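Local coordinates for uncharacterized protein lp_1913 (Lactobacillus plantarum, PDB 3FLH) that is of unknown function but carries a rhodanese-like domain, the fold of sulfurtransferases and of some related phosphatases, at residues Ser14-His19 / Leu85-Leu90; His19-Ala24 / Gly31-Leu36; Asp37-Pro42 / Lys46-Lys51. All blocks are in the same frame, centred on the assembly; numbering follows the deposited sequence.

How the contacts relate
The three contacts lie within one parallel sheet and the helices and loops around it, in the strand order 1-5-4-2-3 expected of a rhodanese-like domain. Contact 1 sets edge strand 16-17 against helix 85-95. Contact 2, with its centre about 13 Å away, packs helix 19-27 on strand 33-37; it shares H19 with contact 1 and meets it where I17 packs on Y33 and V22. Contact 3 folds the loop after strand 33-37 on itself, its centre about 16 Å from both others. Contacts 2 and 3 follow each other along the chain, both within the span that contact 1 brackets. A89 of contact 1 packs on V38 of contact 3, so helix 85-95 also meets that loop.

Contact 1 (Ser14-His19 / Leu85-Leu90); sequences SLYIDH and LGKTAL
L15 and L90 make the close-packed half of this contact, meeting through their methyl ends. L90 CD2 lies 3.8 Å from L15 CD2 and touches the backbone as well, 3.6 Å from L15 O, while L15 CB flanks the same methyl. L90 reaches this spot because its CG stands anti to the backbone N (chi1 -172°), which sends the branched end off the helix toward the short strand. Both leucines are buried; L90 also rests on A100 of strand 99-103, the strand that pairs with 16-17 through backbone hydrogen bonds from L15 and I17 to E102. The contact thus seats helix 85-95 over the edge of the parallel sheet of the rhodanese-like fold.

The other half is polar and more open, on the Y16 side. K87, itself buried, runs extended from the helix and bends only at its last torsion (chi4 -62°), which brings NZ to 3.2 Å from Y16 OH and 3.9 Å from L15 CD1; the lysine and L15 side chains cross at about a right angle. The Y16 ring, partly exposed, takes NZ obliquely beside CE1 and CZ. Its hydroxyl is hydrogen-bonded to Y12 OH of its own chain, so the lysine is not its main partner. L90 packs on L9 of the second subunit.

Chemically, a methyl-to-methyl seal lies beside an ammonium group that sits by the Y16 hydroxyl, against the ring of Y12 of the second subunit, with K87 also touching E102 of strand 99-103; the cation-pi contact to that Y12 probably helps to stabilise a buried positive charge at a subunit interface.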
loop_
_atom_site.group_PDB
_atom_site.type_symbol
_atom_site.label_atom_id
_atom_site.label_comp_id
_atom_site.label_asym_id
_atom_site.label_seq_id
_atom_site.Cartn_x
_atom_site.Cartn_y
_atom_site.Cartn_z
ATOM N N SER B 14 -4.197 1.081 -12.404
ATOM C CA SER B 14 -5.550 1.209 -12.957
ATOM C C SER B 14 -6.607 1.100 -11.863
ATOM O O SER B 14 -7.791 1.340 -12.107
ATOM C CB SER B 14 -5.817 0.127 -14.009
ATOM O OG SER B 14 -5.983 -1.142 -13.406
ATOM N N LEU B 15 -6.179 0.725 -10.662
ATOM C CA LEU B 15 -7.091 0.581 -9.530
ATOM C C LEU B 15 -7.307 1.914 -8.829
ATOM O O LEU B 15 -8.284 2.085 -8.098
ATOM C CB LEU B 15 -6.525 -0.414 -8.515
ATOM C CG LEU B 15 -6.259 -1.846 -8.977
ATOM C CD1 LEU B 15 -5.520 -2.585 -7.878
ATOM C CD2 LEU B 15 -7.578 -2.542 -9.320
ATOM N N TYR B 16 -6.399 2.859 -9.057
ATOM C CA TYR B 16 -6.478 4.160 -8.402
ATOM C C TYR B 16 -6.876 5.331 -9.286
ATOM O O TYR B 16 -6.798 5.269 -10.513
ATOM C CB TYR B 16 -5.134 4.512 -7.749
ATOM C CG TYR B 16 -4.688 3.596 -6.635
ATOM C CD1 TYR B 16 -4.087 2.368 -6.910
ATOM C CD2 TYR B 16 -4.843 3.971 -5.299
ATOM C CE1 TYR B 16 -3.643 1.538 -5.880
ATOM C CE2 TYR B 16 -4.405 3.149 -4.260
ATOM C CZ TYR B 16 -3.804 1.934 -4.559
ATOM O OH TYR B 16 -3.366 1.116 -3.539
ATOM N N ILE B 17 -7.306 6.404 -8.631
ATOM C CA ILE B 17 -7.682 7.633 -9.311
ATOM C C ILE B 17 -6.980 8.773 -8.570
ATOM O O ILE B 17 -6.912 8.781 -7.338
ATOM C CB ILE B 17 -9.222 7.833 -9.330
ATOM C CG1 ILE B 17 -9.578 9.019 -10.232
ATOM C CG2 ILE B 17 -9.752 8.039 -7.921
ATOM C CD1 ILE B 17 -11.082 9.193 -10.453
ATOM N N ASP B 18 -6.432 9.709 -9.338
ATOM C CA ASP B 18 -5.701 10.845 -8.791
ATOM C C ASP B 18 -6.633 11.849 -8.116
ATOM O O ASP B 18 -7.743 12.095 -8.585
ATOM C CB ASP B 18 -4.909 11.530 -9.916
ATOM C CG ASP B 18 -3.861 12.490 -9.396
ATOM O OD1 ASP B 18 -4.233 13.541 -8.834
ATOM O OD2 ASP B 18 -2.655 12.190 -9.548
ATOM N N HIS B 19 -6.170 12.428 -7.014
ATOM C CA HIS B 19 -6.969 13.393 -6.273
ATOM C C HIS B 19 -7.273 14.623 -7.129
ATOM O O HIS B 19 -8.304 15.274 -6.959
ATOM C CB HIS B 19 -6.242 13.789 -4.981
ATOM C CG HIS B 19 -5.075 14.704 -5.192
ATOM N ND1 HIS B 19 -5.221 16.015 -5.592
ATOM C CD2 HIS B 19 -3.744 14.501 -5.046
ATOM C CE1 HIS B 19 -4.032 16.583 -5.682
ATOM N NE2 HIS B 19 -3.117 15.685 -5.356
ATOM N N LEU B 85 -8.885 -1.973 3.212
ATOM C CA LEU B 85 -10.322 -1.683 3.117
ATOM C C LEU B 85 -10.714 -1.091 1.772
ATOM O O LEU B 85 -11.814 -1.336 1.282
ATOM C CB LEU B 85 -10.764 -0.722 4.230
ATOM C CG LEU B 85 -10.941 -1.258 5.656
ATOM C CD1 LEU B 85 -12.094 -2.265 5.708
ATOM C CD2 LEU B 85 -9.646 -1.905 6.096
ATOM N N GLY B 86 -9.821 -0.300 1.190
ATOM C CA GLY B 86 -10.109 0.304 -0.097
ATOM C C GLY B 86 -10.180 -0.733 -1.200
ATOM O O GLY B 86 -11.081 -0.705 -2.039
ATOM N N LYS B 87 -9.232 -1.666 -1.200
ATOM C CA LYS B 87 -9.211 -2.700 -2.225
ATOM C C LYS B 87 -10.363 -3.680 -2.054
ATOM O O LYS B 87 -10.937 -4.153 -3.037
ATOM C CB LYS B 87 -7.869 -3.440 -2.208
ATOM C CG LYS B 87 -6.679 -2.576 -2.637
ATOM C CD LYS B 87 -5.380 -3.369 -2.567
ATOM C CE LYS B 87 -4.150 -2.514 -2.867
ATOM N NZ LYS B 87 -4.155 -1.947 -4.235
ATOM N N THR B 88 -10.710 -3.983 -0.810
ATOM C CA THR B 88 -11.808 -4.897 -0.553
ATOM C C THR B 88 -13.115 -4.281 -1.061
ATOM O O THR B 88 -13.919 -4.958 -1.701
ATOM C CB THR B 88 -11.878 -5.237 0.954
ATOM O OG1 THR B 88 -10.700 -5.974 1.306
ATOM C CG2 THR B 88 -13.099 -6.082 1.272
ATOM N N ALA B 89 -13.316 -2.995 -0.797
ATOM C CA ALA B 89 -14.516 -2.312 -1.276
ATOM C C ALA B 89 -14.477 -2.288 -2.807
ATOM O O ALA B 89 -15.478 -2.566 -3.462
ATOM C CB ALA B 89 -14.565 -0.880 -0.736
ATOM N N LEU B 90 -13.314 -1.954 -3.369
ATOM C CA LEU B 90 -13.164 -1.899 -4.817
ATOM C C LEU B 90 -13.541 -3.231 -5.458
ATOM O O LEU B 90 -14.231 -3.257 -6.477
ATOM C CB LEU B 90 -11.726 -1.522 -5.207
ATOM C CG LEU B 90 -11.460 -1.236 -6.696
ATOM C CD1 LEU B 90 -12.336 -0.065 -7.167
ATOM C CD2 LEU B 90 -9.990 -0.899 -6.917
#

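Contact 2 (His19-Ala24 / Gly31-Leu36); sequences HHTVLA and GKYVVL
Y33 gives up the most surface here, and it does so to T21 on the facing helix. Y33 already starts toward the helix at CB, and with CG anti to its carbonyl carbon (chi1 -56°) the ring ends beside the threonine methyl: T21 CG2 is 3.6 Å from Y33 OH and 3.8 Å from Y33 CE2, approaching the ring obliquely. T21 offers carbon rather than its hydroxyl because CG2, not OG1, is the branch anti to the backbone N. One face of the ring is occupied within its own segment by K32 CB, 4.3 Å above the centre.

V22 comes next in buried surface. Helix 19-27 is the connection of a beta-alpha-beta crossover from strand 16-17 to the parallel strand 33-37, with strands 99-103 and 73-77 lying between them in the sheet, and V22 is on the side of the helix that meets this sheet. V22 CG1 approaches V35 CG2 at 4.1 Å, the two side chains crossing at about a right angle. V22 also packs on I17, which in turn lies against Y33. Just before the strand, D25 of the same helix accepts a hydrogen bond from K32 N.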
loop_
_atom_site.group_PDB
_atom_site.type_symbol
_atom_site.label_atom_id
_atom_site.label_comp_id
_atom_site.label_asym_id
_atom_site.label_seq_id
_atom_site.Cartn_x
_atom_site.Cartn_y
_atom_site.Cartn_z
ATOM N N HIS B 19 -6.170 12.428 -7.014
ATOM C CA HIS B 19 -6.969 13.393 -6.273
ATOM C C HIS B 19 -7.273 14.623 -7.129
ATOM O O HIS B 19 -8.304 15.274 -6.959
ATOM C CB HIS B 19 -6.242 13.789 -4.981
ATOM C CG HIS B 19 -5.075 14.704 -5.192
ATOM N ND1 HIS B 19 -5.221 16.015 -5.592
ATOM C CD2 HIS B 19 -3.744 14.501 -5.046
ATOM C CE1 HIS B 19 -4.032 16.583 -5.682
ATOM N NE2 HIS B 19 -3.117 15.685 -5.356
ATOM N N HIS B 20 -6.371 14.926 -8.058
ATOM C CA HIS B 20 -6.525 16.062 -8.964
ATOM C C HIS B 20 -7.746 15.858 -9.860
ATOM O O HIS B 20 -8.497 16.793 -10.139
ATOM C CB HIS B 20 -5.265 16.204 -9.827
ATOM C CG HIS B 20 -5.329 17.327 -10.815
ATOM N ND1 HIS B 20 -5.411 18.649 -10.435
ATOM C CD2 HIS B 20 -5.332 17.324 -12.169
ATOM C CE1 HIS B 20 -5.464 19.412 -11.512
ATOM N NE2 HIS B 20 -5.417 18.632 -12.577
ATOM N N THR B 21 -7.934 14.621 -10.310
ATOM C CA THR B 21 -9.057 14.276 -11.167
ATOM C C THR B 21 -10.363 14.388 -10.392
ATOM O O THR B 21 -11.371 14.865 -10.916
ATOM C CB THR B 21 -8.929 12.831 -11.693
ATOM O OG1 THR B 21 -7.652 12.658 -12.314
ATOM C CG2 THR B 21 -10.023 12.534 -12.708
ATOM N N VAL B 22 -10.339 13.933 -9.143
ATOM C CA VAL B 22 -11.517 13.967 -8.278
ATOM C C VAL B 22 -11.855 15.408 -7.896
ATOM O O VAL B 22 -13.023 15.808 -7.873
ATOM C CB VAL B 22 -11.276 13.144 -6.980
ATOM C CG1 VAL B 22 -12.499 13.225 -6.071
ATOM C CG2 VAL B 22 -10.978 11.695 -7.333
ATOM N N LEU B 23 -10.818 16.182 -7.604
ATOM C CA LEU B 23 -10.992 17.571 -7.210
ATOM C C LEU B 23 -11.579 18.390 -8.359
ATOM O O LEU B 23 -12.583 19.082 -8.188
ATOM C CB LEU B 23 -9.644 18.143 -6.764
ATOM C CG LEU B 23 -9.659 19.379 -5.865
ATOM C CD1 LEU B 23 -8.280 19.561 -5.244
ATOM C CD2 LEU B 23 -10.066 20.603 -6.661
ATOM N N ALA B 24 -10.964 18.291 -9.533
ATOM C CA ALA B 24 -11.429 19.025 -10.705
ATOM C C ALA B 24 -12.892 18.730 -11.010
ATOM O O ALA B 24 -13.648 19.624 -11.392
ATOM C CB ALA B 24 -10.563 18.678 -11.915
ATOM N N GLY B 31 -20.004 16.148 -12.165
ATOM C CA GLY B 31 -20.785 15.057 -11.608
ATOM C C GLY B 31 -20.475 13.719 -12.245
ATOM O O GLY B 31 -21.379 12.976 -12.631
ATOM N N LYS B 32 -19.191 13.404 -12.357
ATOM C CA LYS B 32 -18.777 12.143 -12.955
ATOM C C LYS B 32 -18.363 11.138 -11.878
ATOM O O LYS B 32 -18.374 9.931 -12.111
ATOM C CB LYS B 32 -17.612 12.379 -13.921
ATOM C CG LYS B 32 -17.283 11.191 -14.821
ATOM C CD LYS B 32 -15.892 11.321 -15.447
ATOM C CE LYS B 32 -15.765 12.549 -16.350
ATOM N NZ LYS B 32 -16.613 12.469 -17.583
ATOM N N TYR B 33 -18.012 11.634 -10.695
ATOM C CA TYR B 33 -17.582 10.761 -9.606
ATOM C C TYR B 33 -18.396 10.932 -8.321
ATOM O O TYR B 33 -18.860 12.025 -8.003
ATOM C CB TYR B 33 -16.099 11.010 -9.295
ATOM C CG TYR B 33 -15.184 10.848 -10.486
ATOM C CD1 TYR B 33 -15.030 9.608 -11.107
ATOM C CD2 TYR B 33 -14.487 11.937 -11.009
ATOM C CE1 TYR B 33 -14.207 9.453 -12.225
ATOM C CE2 TYR B 33 -13.660 11.793 -12.126
ATOM C CZ TYR B 33 -13.527 10.545 -12.728
ATOM O OH TYR B 33 -12.715 10.392 -13.832
ATOM N N VAL B 34 -18.568 9.828 -7.600
ATOM C CA VAL B 34 -19.271 9.819 -6.321
ATOM C C VAL B 34 -18.261 9.208 -5.356
ATOM O O VAL B 34 -17.794 8.088 -5.562
ATOM C CB VAL B 34 -20.548 8.942 -6.358
ATOM C CG1 VAL B 34 -21.178 8.871 -4.961
ATOM C CG2 VAL B 34 -21.546 9.522 -7.355
ATOM N N VAL B 35 -17.915 9.961 -4.321
ATOM C CA VAL B 35 -16.940 9.534 -3.326
ATOM C C VAL B 35 -17.625 8.778 -2.182
ATOM O O VAL B 35 -18.631 9.245 -1.634
ATOM C CB VAL B 35 -16.186 10.772 -2.743
ATOM C CG1 VAL B 35 -15.153 10.337 -1.713
ATOM C CG2 VAL B 35 -15.506 11.547 -3.866
ATOM N N LEU B 36 -17.079 7.612 -1.840
ATOM C CA LEU B 36 -17.602 6.772 -0.762
ATOM C C LEU B 36 -16.581 6.644 0.348
ATOM O O LEU B 36 -15.462 6.170 0.123
ATOM C CB LEU B 36 -17.926 5.362 -1.267
ATOM C CG LEU B 36 -18.835 5.232 -2.485
ATOM C CD1 LEU B 36 -19.037 3.749 -2.810
ATOM C CD2 LEU B 36 -20.178 5.911 -2.203
#

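Contact 3 (Asp37-Pro42 / Lys46-Lys51); sequences DVRNAP and KKDQIK
R39 and D48 join the two arms of this loop through a salt bridge, and the path of the arginine explains how. From CB onward the side chain curls round D37, its neighbour two residues back: R39 CB already lies 3.3 Å from D37 OD1, and CG keeps about the same distance. R39 CD still runs alongside D37 OD1, at 3.6 Å. The bend at chi3 (-63°) then turns the guanidinium back onto the D37 carboxylate. R39 NE gives a nearly straight bond to D37 OD1 (2.9 Å, 165°), which offers its syn lone pair and lies in the guanidinium plane. R39 NH2 takes the other oxygen, D37 OD2, at 2.9 Å, tilted from that plane, so D37 is gripped side-on by two nitrogens.

At the tip the guanidinium meets a single atom of the facing arm end-on, with R39 NH1 2.9 Å and R39 NH2 3.0 Å from D48 OD2. Both arrive from the same face of the carboxylate, whose plane is turned 44° from that of the guanidinium. The other oxygen of D48 has its own salt bridge to K111, in helix 106-112. D37 OD1 also accepts R39 N at 3.1 Å, closing an Asx turn, and D37 OD2 rests 3.5 Å from Q49 CB.

The segments lie between strands 33-37 and 54-55, and the Asp-Val-Arg sequence is a familiar feature of rhodanese-like domains after this strand. R39 further touches D78 and W79 in the loop following strand 73-77, where active rhodaneses carry their catalytic cysteine. Placed between D37 and D48, the guanidinium probably offsets the repulsion of two carboxylates, and its several bonds fix its rotation and hold both arms of the loop together.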
loop_
_atom_site.group_PDB
_atom_site.type_symbol
_atom_site.label_atom_id
_atom_site.label_comp_id
_atom_site.label_asym_id
_atom_site.label_seq_id
_atom_site.Cartn_x
_atom_site.Cartn_y
_atom_site.Cartn_z
ATOM N N ASP B 37 -16.968 7.066 1.548
ATOM C CA ASP B 37 -16.097 6.988 2.721
ATOM C C ASP B 37 -16.355 5.601 3.306
ATOM O O ASP B 37 -17.389 5.378 3.928
ATOM C CB ASP B 37 -16.498 8.068 3.737
ATOM C CG ASP B 37 -15.517 8.198 4.876
ATOM O OD1 ASP B 37 -15.066 7.160 5.411
ATOM O OD2 ASP B 37 -15.187 9.353 5.250
ATOM N N VAL B 38 -15.430 4.670 3.104
ATOM C CA VAL B 38 -15.629 3.312 3.605
ATOM C C VAL B 38 -15.008 3.025 4.968
ATOM O O VAL B 38 -14.852 1.864 5.344
ATOM C CB VAL B 38 -15.109 2.265 2.596
ATOM C CG1 VAL B 38 -15.786 2.472 1.244
ATOM C CG2 VAL B 38 -13.602 2.375 2.454
ATOM N N ARG B 39 -14.656 4.074 5.709
ATOM C CA ARG B 39 -14.071 3.902 7.041
ATOM C C ARG B 39 -15.115 3.283 7.976
ATOM O O ARG B 39 -16.309 3.313 7.684
ATOM C CB ARG B 39 -13.628 5.255 7.620
ATOM C CG ARG B 39 -12.442 5.930 6.930
ATOM C CD ARG B 39 -12.145 7.292 7.571
ATOM N NE ARG B 39 -13.264 8.223 7.412
ATOM C CZ ARG B 39 -13.447 9.323 8.141
ATOM N NH1 ARG B 39 -12.583 9.648 9.096
ATOM N NH2 ARG B 39 -14.504 10.099 7.919
ATOM N N ASN B 40 -14.667 2.725 9.100
ATOM C CA ASN B 40 -15.588 2.126 10.060
ATOM C C ASN B 40 -16.465 3.208 10.690
ATOM O O ASN B 40 -16.031 4.348 10.874
ATOM C CB ASN B 40 -14.823 1.358 11.148
ATOM C CG ASN B 40 -13.682 2.161 11.748
ATOM O OD1 ASN B 40 -12.510 1.808 11.585
ATOM N ND2 ASN B 40 -14.016 3.243 12.447
ATOM N N ALA B 41 -17.703 2.840 11.010
ATOM C CA ALA B 41 -18.674 3.763 11.590
ATOM C C ALA B 41 -18.147 4.701 12.681
ATOM O O ALA B 41 -18.306 5.917 12.581
ATOM C CB ALA B 41 -19.879 2.979 12.119
ATOM N N PRO B 42 -17.510 4.153 13.733
ATOM C CA PRO B 42 -16.994 5.011 14.806
ATOM C C PRO B 42 -16.118 6.171 14.341
ATOM O O PRO B 42 -16.230 7.280 14.858
ATOM C CB PRO B 42 -16.242 4.027 15.706
ATOM C CG PRO B 42 -15.814 2.953 14.757
ATOM C CD PRO B 42 -17.041 2.766 13.901
ATOM N N LYS B 46 -16.652 11.672 13.637
ATOM C CA LYS B 46 -15.928 12.945 13.707
ATOM C C LYS B 46 -16.349 13.865 12.565
ATOM O O LYS B 46 -15.957 15.030 12.520
ATOM C CB LYS B 46 -14.414 12.712 13.635
ATOM C CG LYS B 46 -13.861 11.846 14.759
ATOM C CD LYS B 46 -12.341 11.811 14.731
ATOM C CE LYS B 46 -11.744 13.179 15.048
ATOM N NZ LYS B 46 -12.131 13.639 16.422
ATOM N N LYS B 47 -17.136 13.328 11.638
ATOM C CA LYS B 47 -17.629 14.105 10.511
ATOM C C LYS B 47 -16.536 14.846 9.740
ATOM O O LYS B 47 -16.730 15.995 9.343
ATOM C CB LYS B 47 -18.679 15.113 11.001
ATOM C CG LYS B 47 -19.964 14.466 11.522
ATOM C CD LYS B 47 -20.632 13.618 10.442
ATOM C CE LYS B 47 -21.977 13.080 10.911
ATOM N NZ LYS B 47 -22.635 12.224 9.888
ATOM N N ASP B 48 -15.400 14.188 9.525
ATOM C CA ASP B 48 -14.284 14.784 8.800
ATOM C C ASP B 48 -14.140 14.203 7.396
ATOM O O ASP B 48 -13.042 14.137 6.850
ATOM C CB ASP B 48 -12.977 14.580 9.576
ATOM C CG ASP B 48 -12.731 13.122 9.952
ATOM O OD1 ASP B 48 -11.640 12.827 10.482
ATOM O OD2 ASP B 48 -13.620 12.269 9.725
ATOM N N GLN B 49 -15.256 13.797 6.807
ATOM C CA GLN B 49 -15.224 13.213 5.475
ATOM C C GLN B 49 -14.934 14.239 4.383
ATOM O O GLN B 49 -15.020 15.453 4.597
ATOM C CB GLN B 49 -16.553 12.526 5.164
ATOM C CG GLN B 49 -17.699 13.498 4.946
ATOM C CD GLN B 49 -18.532 13.729 6.194
ATOM O OE1 GLN B 49 -18.034 13.640 7.321
ATOM N NE2 GLN B 49 -19.810 14.042 5.998
ATOM N N ILE B 50 -14.581 13.723 3.215
ATOM C CA ILE B 50 -14.296 14.531 2.044
ATOM C C ILE B 50 -15.624 15.141 1.599
ATOM O O ILE B 50 -16.680 14.507 1.706
ATOM C CB ILE B 50 -13.704 13.642 0.907
ATOM C CG1 ILE B 50 -12.306 13.158 1.313
ATOM C CG2 ILE B 50 -13.659 14.408 -0.406
ATOM C CD1 ILE B 50 -11.645 12.208 0.328
ATOM N N LYS B 51 -15.568 16.377 1.113
ATOM C CA LYS B 51 -16.756 17.091 0.654
ATOM C C LYS B 51 -17.622 16.229 -0.268
ATOM O O LYS B 51 -17.136 15.675 -1.253
ATOM C CB LYS B 51 -16.336 18.370 -0.070
ATOM C CG LYS B 51 -17.497 19.205 -0.562
ATOM C CD LYS B 51 -17.033 20.503 -1.212
ATOM C CE LYS B 51 -18.236 21.313 -1.698
ATOM N NZ LYS B 51 -19.163 21.668 -0.572
#